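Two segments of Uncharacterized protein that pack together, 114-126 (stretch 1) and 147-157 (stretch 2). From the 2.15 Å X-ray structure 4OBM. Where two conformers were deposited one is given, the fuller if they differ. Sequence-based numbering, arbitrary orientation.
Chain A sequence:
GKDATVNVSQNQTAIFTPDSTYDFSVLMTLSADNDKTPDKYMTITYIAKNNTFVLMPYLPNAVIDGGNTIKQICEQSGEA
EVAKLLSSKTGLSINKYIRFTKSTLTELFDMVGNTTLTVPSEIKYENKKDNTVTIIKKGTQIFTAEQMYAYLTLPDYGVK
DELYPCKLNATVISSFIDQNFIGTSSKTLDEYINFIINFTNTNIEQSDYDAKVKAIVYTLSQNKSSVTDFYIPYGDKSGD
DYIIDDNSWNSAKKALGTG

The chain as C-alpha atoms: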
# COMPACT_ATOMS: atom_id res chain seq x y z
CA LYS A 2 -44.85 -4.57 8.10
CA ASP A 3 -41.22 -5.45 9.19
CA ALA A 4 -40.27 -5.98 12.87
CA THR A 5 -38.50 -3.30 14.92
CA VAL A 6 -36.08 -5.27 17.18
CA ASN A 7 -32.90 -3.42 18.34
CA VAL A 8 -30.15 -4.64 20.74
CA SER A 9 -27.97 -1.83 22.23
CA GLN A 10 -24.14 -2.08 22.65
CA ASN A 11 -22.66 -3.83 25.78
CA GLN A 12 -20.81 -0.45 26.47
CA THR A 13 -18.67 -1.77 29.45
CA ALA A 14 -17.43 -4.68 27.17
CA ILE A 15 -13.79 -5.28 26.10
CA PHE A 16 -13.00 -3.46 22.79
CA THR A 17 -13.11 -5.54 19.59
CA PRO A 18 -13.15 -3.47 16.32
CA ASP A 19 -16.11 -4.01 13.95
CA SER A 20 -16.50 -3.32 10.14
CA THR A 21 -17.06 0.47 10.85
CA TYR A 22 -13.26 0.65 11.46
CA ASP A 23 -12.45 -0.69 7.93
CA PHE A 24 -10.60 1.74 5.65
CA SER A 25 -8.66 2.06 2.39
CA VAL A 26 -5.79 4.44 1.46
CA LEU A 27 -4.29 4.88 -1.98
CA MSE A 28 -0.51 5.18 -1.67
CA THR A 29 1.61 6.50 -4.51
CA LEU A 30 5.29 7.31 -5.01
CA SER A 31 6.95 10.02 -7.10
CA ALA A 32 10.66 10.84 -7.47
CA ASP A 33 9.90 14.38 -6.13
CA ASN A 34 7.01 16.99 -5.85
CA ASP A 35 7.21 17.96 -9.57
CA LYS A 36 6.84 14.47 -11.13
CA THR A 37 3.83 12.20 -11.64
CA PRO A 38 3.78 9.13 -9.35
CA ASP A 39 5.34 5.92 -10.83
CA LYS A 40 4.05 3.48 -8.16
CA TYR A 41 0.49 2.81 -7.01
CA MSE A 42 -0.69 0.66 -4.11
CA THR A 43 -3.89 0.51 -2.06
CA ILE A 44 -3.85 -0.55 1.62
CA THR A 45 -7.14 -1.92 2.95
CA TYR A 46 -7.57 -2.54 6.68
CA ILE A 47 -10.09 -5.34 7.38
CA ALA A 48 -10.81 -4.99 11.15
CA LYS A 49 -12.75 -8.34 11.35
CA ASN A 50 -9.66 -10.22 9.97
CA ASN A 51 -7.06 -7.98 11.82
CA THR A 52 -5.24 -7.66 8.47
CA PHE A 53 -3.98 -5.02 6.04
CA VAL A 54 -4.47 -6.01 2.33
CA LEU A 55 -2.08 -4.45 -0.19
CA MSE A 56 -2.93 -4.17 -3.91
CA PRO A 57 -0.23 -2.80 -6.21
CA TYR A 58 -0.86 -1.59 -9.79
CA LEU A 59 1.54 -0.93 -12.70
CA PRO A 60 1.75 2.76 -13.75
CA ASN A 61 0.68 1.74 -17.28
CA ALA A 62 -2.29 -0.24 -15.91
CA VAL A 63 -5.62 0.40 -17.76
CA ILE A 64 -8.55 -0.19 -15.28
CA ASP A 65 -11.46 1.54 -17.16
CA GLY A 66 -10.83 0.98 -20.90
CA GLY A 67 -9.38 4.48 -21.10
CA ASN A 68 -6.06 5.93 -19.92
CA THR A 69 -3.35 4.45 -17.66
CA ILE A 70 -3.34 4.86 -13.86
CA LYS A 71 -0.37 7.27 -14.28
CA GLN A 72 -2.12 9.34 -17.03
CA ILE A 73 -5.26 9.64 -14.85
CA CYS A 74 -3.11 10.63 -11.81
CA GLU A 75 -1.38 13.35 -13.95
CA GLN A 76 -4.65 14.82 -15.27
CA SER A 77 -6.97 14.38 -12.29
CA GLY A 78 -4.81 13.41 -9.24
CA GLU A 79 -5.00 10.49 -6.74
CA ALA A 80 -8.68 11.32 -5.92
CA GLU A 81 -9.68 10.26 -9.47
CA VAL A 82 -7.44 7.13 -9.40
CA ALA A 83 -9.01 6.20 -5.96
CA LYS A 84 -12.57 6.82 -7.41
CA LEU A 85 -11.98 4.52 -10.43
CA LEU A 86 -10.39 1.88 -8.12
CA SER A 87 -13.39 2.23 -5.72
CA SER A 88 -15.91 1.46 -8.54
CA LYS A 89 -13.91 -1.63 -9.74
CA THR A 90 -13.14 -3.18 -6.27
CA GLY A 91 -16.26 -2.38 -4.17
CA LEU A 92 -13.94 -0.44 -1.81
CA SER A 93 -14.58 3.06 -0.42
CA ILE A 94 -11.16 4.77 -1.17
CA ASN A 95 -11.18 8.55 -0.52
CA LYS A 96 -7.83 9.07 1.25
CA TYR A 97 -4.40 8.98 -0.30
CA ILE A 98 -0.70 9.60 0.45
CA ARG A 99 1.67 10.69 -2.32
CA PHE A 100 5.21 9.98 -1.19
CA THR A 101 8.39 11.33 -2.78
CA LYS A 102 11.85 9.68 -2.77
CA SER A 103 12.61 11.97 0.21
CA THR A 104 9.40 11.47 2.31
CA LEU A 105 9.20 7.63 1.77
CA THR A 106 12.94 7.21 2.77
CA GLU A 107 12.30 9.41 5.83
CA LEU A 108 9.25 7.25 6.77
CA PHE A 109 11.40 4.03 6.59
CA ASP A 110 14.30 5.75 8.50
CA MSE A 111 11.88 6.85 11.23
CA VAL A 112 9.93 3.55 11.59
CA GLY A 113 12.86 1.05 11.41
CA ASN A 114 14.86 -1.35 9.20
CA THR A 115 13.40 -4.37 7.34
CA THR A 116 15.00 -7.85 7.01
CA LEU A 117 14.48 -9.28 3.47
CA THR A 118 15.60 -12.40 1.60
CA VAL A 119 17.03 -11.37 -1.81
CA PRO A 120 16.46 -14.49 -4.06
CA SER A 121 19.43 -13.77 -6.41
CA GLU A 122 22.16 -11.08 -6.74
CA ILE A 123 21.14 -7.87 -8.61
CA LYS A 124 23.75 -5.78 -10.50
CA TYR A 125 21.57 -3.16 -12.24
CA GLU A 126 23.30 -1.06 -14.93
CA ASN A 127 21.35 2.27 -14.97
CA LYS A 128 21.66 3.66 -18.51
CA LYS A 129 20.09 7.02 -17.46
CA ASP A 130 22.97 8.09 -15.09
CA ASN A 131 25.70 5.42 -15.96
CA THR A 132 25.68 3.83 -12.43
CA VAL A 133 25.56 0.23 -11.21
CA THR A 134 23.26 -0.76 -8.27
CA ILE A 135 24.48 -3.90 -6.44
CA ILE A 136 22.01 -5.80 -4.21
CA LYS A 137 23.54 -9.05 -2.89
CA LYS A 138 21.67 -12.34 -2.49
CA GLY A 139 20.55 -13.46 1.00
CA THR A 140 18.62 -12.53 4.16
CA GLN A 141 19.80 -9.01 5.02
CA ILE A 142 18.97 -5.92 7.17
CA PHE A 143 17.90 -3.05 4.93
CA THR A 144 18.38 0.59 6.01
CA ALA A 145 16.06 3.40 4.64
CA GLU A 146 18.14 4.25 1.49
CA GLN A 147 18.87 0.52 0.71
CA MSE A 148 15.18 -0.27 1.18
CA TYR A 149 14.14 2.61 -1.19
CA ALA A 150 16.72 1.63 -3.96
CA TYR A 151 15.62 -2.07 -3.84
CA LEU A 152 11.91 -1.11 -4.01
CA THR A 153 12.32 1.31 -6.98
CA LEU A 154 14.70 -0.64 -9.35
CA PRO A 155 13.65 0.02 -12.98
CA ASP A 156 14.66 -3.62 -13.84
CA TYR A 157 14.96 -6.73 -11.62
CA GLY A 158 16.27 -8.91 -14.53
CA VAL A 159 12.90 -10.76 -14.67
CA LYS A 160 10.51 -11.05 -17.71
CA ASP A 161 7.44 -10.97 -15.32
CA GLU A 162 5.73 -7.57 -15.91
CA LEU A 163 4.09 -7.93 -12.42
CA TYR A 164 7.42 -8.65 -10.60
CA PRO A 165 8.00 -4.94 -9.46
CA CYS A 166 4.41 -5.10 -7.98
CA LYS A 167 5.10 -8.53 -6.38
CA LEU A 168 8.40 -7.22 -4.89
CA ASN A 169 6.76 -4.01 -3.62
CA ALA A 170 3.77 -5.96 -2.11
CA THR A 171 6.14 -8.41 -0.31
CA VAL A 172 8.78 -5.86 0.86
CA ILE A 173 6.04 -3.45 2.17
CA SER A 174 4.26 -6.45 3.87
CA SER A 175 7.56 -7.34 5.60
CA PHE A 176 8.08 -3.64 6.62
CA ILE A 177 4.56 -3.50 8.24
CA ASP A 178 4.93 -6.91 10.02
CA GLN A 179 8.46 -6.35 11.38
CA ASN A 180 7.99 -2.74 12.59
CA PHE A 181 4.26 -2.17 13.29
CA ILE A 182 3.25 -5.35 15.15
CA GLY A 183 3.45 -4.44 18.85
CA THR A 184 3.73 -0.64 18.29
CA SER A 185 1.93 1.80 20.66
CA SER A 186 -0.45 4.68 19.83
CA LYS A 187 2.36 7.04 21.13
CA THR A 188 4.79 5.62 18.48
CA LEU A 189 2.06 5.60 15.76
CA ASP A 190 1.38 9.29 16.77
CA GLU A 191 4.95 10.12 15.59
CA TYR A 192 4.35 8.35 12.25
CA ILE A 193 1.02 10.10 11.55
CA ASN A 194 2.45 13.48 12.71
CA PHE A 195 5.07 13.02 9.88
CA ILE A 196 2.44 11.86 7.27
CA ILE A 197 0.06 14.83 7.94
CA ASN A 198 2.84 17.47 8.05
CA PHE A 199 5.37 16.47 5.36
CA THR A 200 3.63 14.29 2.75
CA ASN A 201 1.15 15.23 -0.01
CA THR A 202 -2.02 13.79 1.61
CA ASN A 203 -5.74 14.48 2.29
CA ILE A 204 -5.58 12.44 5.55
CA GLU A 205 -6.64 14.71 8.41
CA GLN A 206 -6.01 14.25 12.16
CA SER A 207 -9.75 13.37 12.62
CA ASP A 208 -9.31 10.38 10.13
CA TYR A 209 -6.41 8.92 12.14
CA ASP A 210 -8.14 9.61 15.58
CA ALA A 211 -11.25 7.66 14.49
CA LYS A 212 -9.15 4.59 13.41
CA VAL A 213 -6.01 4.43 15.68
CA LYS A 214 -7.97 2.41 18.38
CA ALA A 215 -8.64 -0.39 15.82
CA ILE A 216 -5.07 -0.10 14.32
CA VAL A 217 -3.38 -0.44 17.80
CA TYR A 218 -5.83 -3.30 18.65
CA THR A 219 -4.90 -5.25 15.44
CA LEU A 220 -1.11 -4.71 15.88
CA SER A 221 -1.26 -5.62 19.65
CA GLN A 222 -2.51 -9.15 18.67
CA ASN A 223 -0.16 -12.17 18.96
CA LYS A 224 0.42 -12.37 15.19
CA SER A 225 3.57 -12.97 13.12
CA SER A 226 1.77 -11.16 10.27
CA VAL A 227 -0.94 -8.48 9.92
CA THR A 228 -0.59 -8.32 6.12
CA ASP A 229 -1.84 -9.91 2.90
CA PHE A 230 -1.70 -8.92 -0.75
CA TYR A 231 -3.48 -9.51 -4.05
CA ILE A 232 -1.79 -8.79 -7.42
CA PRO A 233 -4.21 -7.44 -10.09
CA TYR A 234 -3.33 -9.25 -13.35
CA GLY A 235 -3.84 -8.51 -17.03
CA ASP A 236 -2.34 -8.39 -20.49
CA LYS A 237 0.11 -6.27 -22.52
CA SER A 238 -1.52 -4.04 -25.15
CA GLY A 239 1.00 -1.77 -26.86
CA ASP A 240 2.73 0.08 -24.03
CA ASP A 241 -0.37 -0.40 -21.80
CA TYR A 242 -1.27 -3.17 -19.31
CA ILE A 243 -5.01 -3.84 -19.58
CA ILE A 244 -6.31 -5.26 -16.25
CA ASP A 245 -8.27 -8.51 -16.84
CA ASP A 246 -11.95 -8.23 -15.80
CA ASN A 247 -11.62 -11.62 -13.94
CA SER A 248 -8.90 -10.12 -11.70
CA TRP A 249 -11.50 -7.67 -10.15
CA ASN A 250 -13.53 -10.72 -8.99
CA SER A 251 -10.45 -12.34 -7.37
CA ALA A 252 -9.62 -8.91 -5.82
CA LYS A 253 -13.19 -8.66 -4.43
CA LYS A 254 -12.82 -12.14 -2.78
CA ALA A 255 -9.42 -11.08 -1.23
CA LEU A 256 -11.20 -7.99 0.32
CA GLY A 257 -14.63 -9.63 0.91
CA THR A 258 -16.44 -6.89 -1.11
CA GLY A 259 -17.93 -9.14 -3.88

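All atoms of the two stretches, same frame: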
# COMPACT_ATOMS: atom_id res chain seq x y z
N ASN A 114 14.31 -0.52 10.27
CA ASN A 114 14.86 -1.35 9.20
C ASN A 114 13.99 -2.58 8.91
O ASN A 114 13.25 -3.04 9.77
CB ASN A 114 16.23 -1.84 9.61
CG ASN A 114 17.26 -0.77 9.89
OD1 ASN A 114 17.28 0.30 9.28
ND2 ASN A 114 18.17 -1.08 10.80
N THR A 115 14.12 -3.15 7.70
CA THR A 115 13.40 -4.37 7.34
C THR A 115 14.41 -5.45 6.91
O THR A 115 15.37 -5.15 6.19
CB THR A 115 12.34 -4.09 6.25
OG1 THR A 115 11.56 -2.95 6.63
CG2 THR A 115 11.39 -5.26 6.05
N THR A 116 14.18 -6.69 7.35
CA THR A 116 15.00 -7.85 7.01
C THR A 116 14.32 -8.57 5.84
O THR A 116 13.17 -9.00 5.96
CB THR A 116 15.22 -8.73 8.24
OG1 THR A 116 16.08 -8.02 9.14
CG2 THR A 116 15.84 -10.06 7.91
N LEU A 117 15.02 -8.67 4.70
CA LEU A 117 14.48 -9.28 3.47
C LEU A 117 15.42 -10.30 2.89
O LEU A 117 16.64 -10.11 2.91
CB LEU A 117 14.19 -8.20 2.40
CG LEU A 117 13.41 -6.96 2.82
CD1 LEU A 117 13.65 -5.80 1.86
CD2 LEU A 117 11.93 -7.27 2.97
N THR A 118 14.84 -11.36 2.30
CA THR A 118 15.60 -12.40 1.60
C THR A 118 15.62 -12.05 0.11
O THR A 118 14.59 -12.13 -0.56
CB THR A 118 15.01 -13.79 1.89
OG1 THR A 118 15.06 -14.03 3.29
CG2 THR A 118 15.78 -14.91 1.16
N VAL A 119 16.81 -11.66 -0.39
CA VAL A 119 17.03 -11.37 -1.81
C VAL A 119 17.26 -12.74 -2.51
O VAL A 119 18.19 -13.47 -2.13
CB VAL A 119 18.16 -10.34 -2.04
CG1 VAL A 119 18.37 -10.06 -3.52
CG2 VAL A 119 17.85 -9.03 -1.30
N PRO A 120 16.35 -13.15 -3.45
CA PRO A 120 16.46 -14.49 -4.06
C PRO A 120 17.73 -14.71 -4.89
O PRO A 120 18.27 -15.82 -4.85
CB PRO A 120 15.20 -14.60 -4.94
CG PRO A 120 14.77 -13.19 -5.18
CD PRO A 120 15.15 -12.43 -3.93
N SER A 121 18.20 -13.68 -5.61
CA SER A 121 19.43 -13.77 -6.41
C SER A 121 20.08 -12.39 -6.51
O SER A 121 19.38 -11.38 -6.42
CB SER A 121 19.13 -14.35 -7.79
OG SER A 121 18.30 -13.48 -8.55
N GLU A 122 21.42 -12.35 -6.67
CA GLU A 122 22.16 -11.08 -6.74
C GLU A 122 21.68 -10.19 -7.90
O GLU A 122 21.48 -10.66 -9.03
CB GLU A 122 23.67 -11.32 -6.87
CG GLU A 122 24.47 -10.04 -6.68
CD GLU A 122 25.79 -9.89 -7.42
OE1 GLU A 122 25.89 -10.31 -8.59
OE2 GLU A 122 26.69 -9.24 -6.84
N ILE A 123 21.51 -8.88 -7.62
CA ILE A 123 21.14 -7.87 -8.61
C ILE A 123 22.34 -6.95 -8.82
O ILE A 123 22.94 -6.47 -7.85
CB ILE A 123 19.86 -7.07 -8.18
CG1 ILE A 123 18.66 -8.02 -7.90
CG2 ILE A 123 19.48 -6.00 -9.25
CD1 ILE A 123 17.71 -7.51 -6.85
N LYS A 124 22.72 -6.73 -10.08
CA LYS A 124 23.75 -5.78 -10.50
C LYS A 124 23.10 -4.98 -11.62
O LYS A 124 23.18 -5.39 -12.78
CB LYS A 124 25.07 -6.47 -10.92
CG LYS A 124 25.92 -6.99 -9.76
CD LYS A 124 27.41 -7.03 -10.12
CE LYS A 124 28.30 -7.73 -9.10
NZ LYS A 124 28.49 -9.19 -9.39
N TYR A 125 22.32 -3.94 -11.25
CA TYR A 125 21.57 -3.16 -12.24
C TYR A 125 22.41 -2.04 -12.84
O TYR A 125 22.88 -1.15 -12.12
CB TYR A 125 20.24 -2.59 -11.67
CG TYR A 125 19.50 -1.71 -12.65
CD1 TYR A 125 18.94 -2.24 -13.81
CD2 TYR A 125 19.40 -0.34 -12.45
CE1 TYR A 125 18.31 -1.43 -14.76
CE2 TYR A 125 18.76 0.49 -13.38
CZ TYR A 125 18.22 -0.06 -14.53
OH TYR A 125 17.59 0.74 -15.46
N GLU A 126 22.58 -2.09 -14.17
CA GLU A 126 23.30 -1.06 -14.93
C GLU A 126 22.29 -0.01 -15.41
O GLU A 126 21.51 -0.28 -16.34
CB GLU A 126 24.14 -1.65 -16.08
CG GLU A 126 23.63 -2.96 -16.69
CD GLU A 126 24.61 -3.73 -17.56
OE1 GLU A 126 25.79 -3.33 -17.67
OE2 GLU A 126 24.18 -4.77 -18.13
N GLN A 147 18.70 1.84 1.34
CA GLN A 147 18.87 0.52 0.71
C GLN A 147 17.52 -0.04 0.35
O GLN A 147 17.36 -0.61 -0.73
CB GLN A 147 19.60 -0.46 1.65
CG GLN A 147 20.99 -0.02 2.06
CD GLN A 147 21.66 -0.99 3.00
OE1 GLN A 147 21.04 -1.58 3.90
NE2 GLN A 147 22.97 -1.12 2.85
N MSE A 148 16.56 0.16 1.30
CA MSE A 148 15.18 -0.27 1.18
C MSE A 148 14.51 0.43 -0.00
O MSE A 148 13.86 -0.24 -0.81
CB MSE A 148 14.48 0.05 2.50
CG MSE A 148 13.04 -0.25 2.52
SE MSE A 148 12.75 -2.08 2.88
CE MSE A 148 10.99 -1.83 3.45
N TYR A 149 14.69 1.77 -0.12
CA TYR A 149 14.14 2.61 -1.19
C TYR A 149 14.70 2.16 -2.57
O TYR A 149 13.91 1.92 -3.48
CB TYR A 149 14.41 4.12 -0.94
CG TYR A 149 13.69 4.99 -1.94
CD1 TYR A 149 12.38 5.40 -1.73
CD2 TYR A 149 14.29 5.32 -3.16
CE1 TYR A 149 11.67 6.11 -2.70
CE2 TYR A 149 13.59 6.01 -4.15
CZ TYR A 149 12.28 6.40 -3.91
OH TYR A 149 11.60 7.13 -4.85
N ALA A 150 16.04 2.05 -2.71
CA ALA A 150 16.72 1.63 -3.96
C ALA A 150 16.26 0.24 -4.45
O ALA A 150 16.01 0.07 -5.64
CB ALA A 150 18.23 1.64 -3.76
N TYR A 151 16.11 -0.72 -3.53
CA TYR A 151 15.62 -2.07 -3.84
C TYR A 151 14.18 -2.02 -4.39
O TYR A 151 13.88 -2.65 -5.39
CB TYR A 151 15.68 -2.98 -2.57
CG TYR A 151 15.36 -4.46 -2.78
CD1 TYR A 151 15.67 -5.10 -3.98
CD2 TYR A 151 14.81 -5.22 -1.75
CE1 TYR A 151 15.40 -6.46 -4.16
CE2 TYR A 151 14.55 -6.58 -1.92
CZ TYR A 151 14.84 -7.20 -3.13
OH TYR A 151 14.58 -8.53 -3.32
N LEU A 152 13.33 -1.25 -3.73
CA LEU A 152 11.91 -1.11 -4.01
C LEU A 152 11.60 -0.42 -5.36
O LEU A 152 10.55 -0.69 -5.96
CB LEU A 152 11.29 -0.31 -2.86
CG LEU A 152 9.80 -0.48 -2.59
CD1 LEU A 152 9.46 -1.89 -2.13
CD2 LEU A 152 9.32 0.55 -1.55
N THR A 153 12.50 0.48 -5.80
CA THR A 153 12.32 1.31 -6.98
C THR A 153 13.24 0.96 -8.18
O THR A 153 13.35 1.78 -9.09
CB THR A 153 12.49 2.80 -6.60
OG1 THR A 153 13.82 3.02 -6.15
CG2 THR A 153 11.51 3.24 -5.54
N LEU A 154 13.87 -0.25 -8.21
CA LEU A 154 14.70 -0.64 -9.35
C LEU A 154 13.89 -0.67 -10.65
O LEU A 154 12.83 -1.31 -10.71
CB LEU A 154 15.37 -2.00 -9.15
CG LEU A 154 16.62 -2.06 -8.30
CD1 LEU A 154 16.91 -3.50 -7.95
CD2 LEU A 154 17.82 -1.41 -9.00
N PRO A 155 14.40 -0.01 -11.71
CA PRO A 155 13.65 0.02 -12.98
C PRO A 155 13.61 -1.36 -13.68
O PRO A 155 12.74 -1.58 -14.53
CB PRO A 155 14.43 1.04 -13.82
CG PRO A 155 15.28 1.81 -12.83
CD PRO A 155 15.62 0.81 -11.78
N ASP A 156 14.53 -2.27 -13.30
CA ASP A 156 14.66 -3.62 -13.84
C ASP A 156 15.28 -4.58 -12.82
O ASP A 156 16.41 -4.35 -12.35
CB ASP A 156 15.49 -3.61 -15.14
CG ASP A 156 15.55 -4.95 -15.85
OD1 ASP A 156 14.48 -5.51 -16.16
OD2 ASP A 156 16.68 -5.42 -16.13
N TYR A 157 14.56 -5.67 -12.54
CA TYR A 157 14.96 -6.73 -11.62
C TYR A 157 15.58 -7.96 -12.36
O TYR A 157 15.88 -8.97 -11.72
CB TYR A 157 13.74 -7.18 -10.78
CG TYR A 157 13.23 -6.11 -9.83
CD1 TYR A 157 13.86 -5.89 -8.61
CD2 TYR A 157 12.13 -5.33 -10.15
CE1 TYR A 157 13.43 -4.89 -7.74
CE2 TYR A 157 11.67 -4.34 -9.28
CZ TYR A 157 12.33 -4.12 -8.08
OH TYR A 157 11.89 -3.14 -7.22

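No hydrogen bond or salt bridge crosses between these two segments, although tyrosines, threonines and an aspartate lie along the contact. About 550 Å² of surface, both sides summed, is buried almost entirely by the fit of one side chain against another. The pair illustrates a general principle: a strand offers alternate residues to its neighbour, a helix offers residues three or four positions apart, and the two periodicities mesh without any polar link.

In strand 115-119, Thr 115 and Leu 117 point toward the helix while Thr 116 and Thr 118 point away. Helix 147-152, whose axis runs at 39° to the strand and 10.8 Å from it at closest approach, answers with Met 148 and Tyr 151, one turn apart. The selenomethionine at Met 148 is long and flexible enough to serve two neighbours: its CE lies 3.4 Å from OG1 of Thr 115, and its SE lies 4.0 Å from CD1 of Leu 117. The branched end of Leu 117 also reaches the next helical position, where its CD1 sits 3.8 Å from CD2 of Tyr 151, at the ring edge and near the ring plane.

Tyr 151 is the hub of the contact. With chi1 in the t well, its ring extends among residues from both strands of the first segment. CD1 of Ile 123 approaches CE1 of Tyr 151 at 3.7 Å, and CG2 of Val 119 lies 3.9 Å from the Tyr 151 OH. A broad, flat ring suits this place because it can meet several aliphatic groups at once.

Beyond the helix the alternation continues. Ile 123 and Tyr 125 point toward the second segment, with Lys 124 between them out of reach; its NZ instead forms a salt bridge with OE1 of Glu 122 at 2.9 Å. The CA-to-CB bond of Leu 154 points sideways, but the end of its side chain comes nearer, placing CD1 3.8 Å from CG2 of Ile 123 and CD2 3.8 Å from CB of Tyr 125. Tyr 125 gives up 93 Å², more than any other residue here. CD of Pro 155 packs 3.5 Å from CE2 of Tyr 125, and the backbone N of Asp 156 lies over one face of the Tyr 125 ring.

The second segment also braces itself. Tyr 157 points away from the first segment, and its OH donates a 2.7 Å hydrogen bond to O of Tyr 151, tying the loop back to the helix.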